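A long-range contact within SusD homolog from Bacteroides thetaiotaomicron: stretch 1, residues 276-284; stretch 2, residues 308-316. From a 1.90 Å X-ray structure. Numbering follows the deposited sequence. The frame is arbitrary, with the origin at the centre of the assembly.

Stretch 1, residues 276-284: RDKYFTKVK
Stretch 2, residues 308-316: ITSYSNRLM

Stretch 1 opens with helix, Arg276 to Tyr279. Phe280 N donates to Arg276 O at 3.0 Å. A weak bond of 3.1 Å joins Tyr279 N to Arg276 O. Asp277 (chi1 p) and Lys278 (m, m, t, m) point away from stretch 2 and form a salt bridge, Lys278 NZ to Asp277 OD1, 3.2 Å. Their carbonyl oxygens nevertheless meet Leu315. Leu315 (t, p) has its CA-to-CB bond toward stretch 1, and Leu315 CD2 lies 3.4 Å from Asp277 O.

Tyr279 (chi1 m) also points away and contributes its carbonyl. Leu315 N donates to Tyr279 O at 2.9 Å, 159° at the hydrogen. Arg314 CA makes a CA-H...O contact with the same Tyr279 O, 3.4 Å.

Phe280 is the first residue to leave helical phi/psi, at -133/153. Its backbone forms a single beta bridge with Arg314 (-67/155). Phe280 CA is 4.3 Å from Arg314 CA. The chains run antiparallel here: Tyr279 O takes a bond from Leu315 N on one side of the bridge, and Thr281 N gives one to Asn313 O on the other, at 2.9 Å and 160°. Beyond it, Thr281 CA is 5.3 Å from Ser312 CA. Phe280 CA makes a CA-H...O contact with Asn313 O, 3.3 Å. The Phe280 ring (chi1 m, chi2 -55°) has this oxygen at its edge, near its plane.

Thr281 (-83/155, chi1 p) carries the polar contacts onward. Asn313 N donates to Thr281 OG1 at 2.9 Å, 155°. Ser312 (-58/148, chi1 m) donates from OG to Thr281 O, 2.8 Å. Thr281 therefore bonds through backbone and side chain alike. Thr281 CG2 lies 4.2 Å from Leu315 CD1.

Lys282 (-89/147) points away. Val283 (-102/129, chi1 t) points toward stretch 2 and is buried. Val283 CG1 lies 3.4 Å from Thr309 O, and Val283 CG2 3.4 Å from Tyr311 C. These are packing contacts against backbone. Lys284, modelled only to CB, points away.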

# COMPACT_ATOMS: atom_id res chain seq x y z
N ARG A 276 -5.23 0.04 -19.03
CA ARG A 276 -5.02 -1.40 -19.00
C ARG A 276 -3.78 -1.81 -19.78
O ARG A 276 -3.04 -2.64 -19.31
CB ARG A 276 -6.25 -2.14 -19.55
CG ARG A 276 -7.38 -2.20 -18.54
CD ARG A 276 -8.66 -2.77 -19.15
NE ARG A 276 -9.10 -1.96 -20.26
CZ ARG A 276 -9.96 -2.36 -21.20
NH1 ARG A 276 -10.51 -3.57 -21.15
NH2 ARG A 276 -10.29 -1.53 -22.18
N ASP A 277 -3.52 -1.18 -20.92
CA ASP A 277 -2.38 -1.63 -21.74
C ASP A 277 -1.05 -1.13 -21.17
O ASP A 277 -0.01 -1.55 -21.62
CB ASP A 277 -2.52 -1.27 -23.23
CG ASP A 277 -2.22 0.18 -23.54
OD1 ASP A 277 -2.44 1.05 -22.68
OD2 ASP A 277 -1.71 0.43 -24.66
N LYS A 278 -1.12 -0.27 -20.17
CA LYS A 278 0.07 0.15 -19.42
C LYS A 278 0.24 -0.68 -18.13
O LYS A 278 1.34 -0.76 -17.60
CB LYS A 278 -0.02 1.62 -19.05
CG LYS A 278 -0.26 2.55 -20.27
CD LYS A 278 0.95 2.59 -21.14
CE LYS A 278 0.82 3.64 -22.26
NZ LYS A 278 -0.48 3.50 -22.96
N TYR A 279 -0.83 -1.27 -17.65
CA TYR A 279 -0.78 -2.06 -16.39
C TYR A 279 -0.51 -3.55 -16.58
O TYR A 279 0.15 -4.18 -15.74
CB TYR A 279 -2.11 -1.98 -15.68
CG TYR A 279 -2.36 -0.73 -14.87
CD1 TYR A 279 -1.76 0.49 -15.18
CD2 TYR A 279 -3.21 -0.78 -13.76
CE1 TYR A 279 -1.99 1.64 -14.40
CE2 TYR A 279 -3.44 0.36 -12.98
CZ TYR A 279 -2.82 1.56 -13.33
OH TYR A 279 -3.05 2.70 -12.58
N PHE A 280 -1.08 -4.13 -17.64
CA PHE A 280 -1.19 -5.57 -17.81
C PHE A 280 -0.77 -6.04 -19.19
O PHE A 280 -0.82 -5.29 -20.16
CB PHE A 280 -2.63 -6.02 -17.66
CG PHE A 280 -3.35 -5.44 -16.48
CD1 PHE A 280 -2.84 -5.58 -15.20
CD2 PHE A 280 -4.58 -4.82 -16.65
CE1 PHE A 280 -3.51 -5.06 -14.10
CE2 PHE A 280 -5.25 -4.30 -15.56
CZ PHE A 280 -4.71 -4.42 -14.28
N THR A 281 -0.31 -7.29 -19.25
CA THR A 281 -0.17 -7.99 -20.50
C THR A 281 -1.53 -8.58 -20.91
O THR A 281 -2.43 -8.82 -20.06
CB THR A 281 0.85 -9.14 -20.40
OG1 THR A 281 0.37 -10.09 -19.45
CG2 THR A 281 2.19 -8.63 -19.92
N LYS A 282 -1.68 -8.78 -22.21
CA LYS A 282 -2.81 -9.47 -22.80
C LYS A 282 -2.55 -10.94 -22.88
O LYS A 282 -1.41 -11.35 -23.08
CB LYS A 282 -3.06 -8.96 -24.22
CG LYS A 282 -3.67 -7.57 -24.28
CD LYS A 282 -4.21 -7.31 -25.68
CE LYS A 282 -5.14 -6.10 -25.71
NZ LYS A 282 -5.57 -5.75 -27.10
N VAL A 283 -3.62 -11.74 -22.73
CA VAL A 283 -3.60 -13.14 -22.96
C VAL A 283 -4.25 -13.29 -24.31
O VAL A 283 -5.31 -12.72 -24.52
CB VAL A 283 -4.48 -13.93 -21.99
CG1 VAL A 283 -4.46 -15.40 -22.41
CG2 VAL A 283 -4.03 -13.78 -20.55
N LYS A 284 -3.61 -14.01 -25.22
CA LYS A 284 -4.01 -14.05 -26.61
C LYS A 284 -3.82 -15.48 -27.08
O LYS A 284 -2.67 -15.94 -27.22
CB LYS A 284 -3.15 -13.10 -27.46
N ILE A 308 -0.52 -19.76 -15.27
CA ILE A 308 0.47 -18.82 -15.78
C ILE A 308 0.06 -18.27 -17.14
O ILE A 308 0.16 -17.10 -17.39
CB ILE A 308 1.85 -19.49 -15.88
CG1 ILE A 308 2.44 -19.67 -14.48
CG2 ILE A 308 2.81 -18.71 -16.79
CD1 ILE A 308 3.55 -20.71 -14.44
N THR A 309 -0.49 -19.12 -18.00
CA THR A 309 -0.78 -18.71 -19.39
C THR A 309 -2.21 -18.20 -19.62
O THR A 309 -2.46 -17.55 -20.62
CB THR A 309 -0.50 -19.85 -20.39
OG1 THR A 309 -1.30 -20.99 -20.05
CG2 THR A 309 1.02 -20.25 -20.40
N SER A 310 -3.14 -18.48 -18.72
CA SER A 310 -4.55 -18.13 -18.96
C SER A 310 -4.96 -16.77 -18.41
O SER A 310 -6.09 -16.32 -18.64
CB SER A 310 -5.44 -19.18 -18.35
OG SER A 310 -5.15 -20.43 -18.94
N TYR A 311 -4.08 -16.17 -17.61
CA TYR A 311 -4.36 -14.90 -16.95
C TYR A 311 -3.27 -13.87 -17.26
O TYR A 311 -2.13 -14.21 -17.44
CB TYR A 311 -4.49 -15.10 -15.43
CG TYR A 311 -5.54 -16.13 -15.13
CD1 TYR A 311 -6.88 -15.81 -15.23
CD2 TYR A 311 -5.19 -17.40 -14.74
CE1 TYR A 311 -7.86 -16.76 -14.99
CE2 TYR A 311 -6.15 -18.36 -14.50
CZ TYR A 311 -7.49 -18.04 -14.63
OH TYR A 311 -8.45 -18.99 -14.39
N SER A 312 -3.69 -12.62 -17.31
CA SER A 312 -2.78 -11.50 -17.53
C SER A 312 -1.70 -11.46 -16.44
O SER A 312 -1.98 -11.77 -15.29
CB SER A 312 -3.57 -10.19 -17.53
OG SER A 312 -4.42 -10.10 -18.64
N ASN A 313 -0.53 -10.99 -16.83
CA ASN A 313 0.54 -10.57 -15.93
C ASN A 313 0.50 -9.07 -15.74
O ASN A 313 -0.12 -8.36 -16.53
CB ASN A 313 1.89 -10.96 -16.52
CG ASN A 313 3.04 -10.91 -15.53
OD1 ASN A 313 2.87 -10.61 -14.35
ND2 ASN A 313 4.21 -11.18 -16.02
N ARG A 314 1.14 -8.55 -14.71
CA ARG A 314 1.46 -7.16 -14.76
C ARG A 314 2.50 -6.92 -15.86
O ARG A 314 3.23 -7.81 -16.21
CB ARG A 314 1.94 -6.62 -13.39
CG ARG A 314 3.21 -7.17 -12.85
CD ARG A 314 3.47 -6.53 -11.46
NE ARG A 314 4.03 -5.18 -11.59
CZ ARG A 314 4.84 -4.61 -10.69
NH1 ARG A 314 5.16 -5.22 -9.55
NH2 ARG A 314 5.33 -3.42 -10.93
N LEU A 315 2.52 -5.69 -16.37
CA LEU A 315 3.46 -5.25 -17.40
C LEU A 315 4.60 -4.52 -16.70
O LEU A 315 4.40 -3.45 -16.15
CB LEU A 315 2.77 -4.33 -18.39
CG LEU A 315 3.66 -3.78 -19.53
CD1 LEU A 315 4.16 -4.93 -20.40
CD2 LEU A 315 2.92 -2.74 -20.34
N MSE A 316 5.76 -5.14 -16.64
CA MSE A 316 6.91 -4.53 -16.03
C MSE A 316 8.18 -5.05 -16.62
O MSE A 316 8.19 -6.10 -17.32
CB MSE A 316 6.89 -4.87 -14.53
CG MSE A 316 7.24 -6.32 -14.26
SE MSE A 316 7.11 -6.58 -12.30
CE MSE A 316 8.34 -5.17 -11.76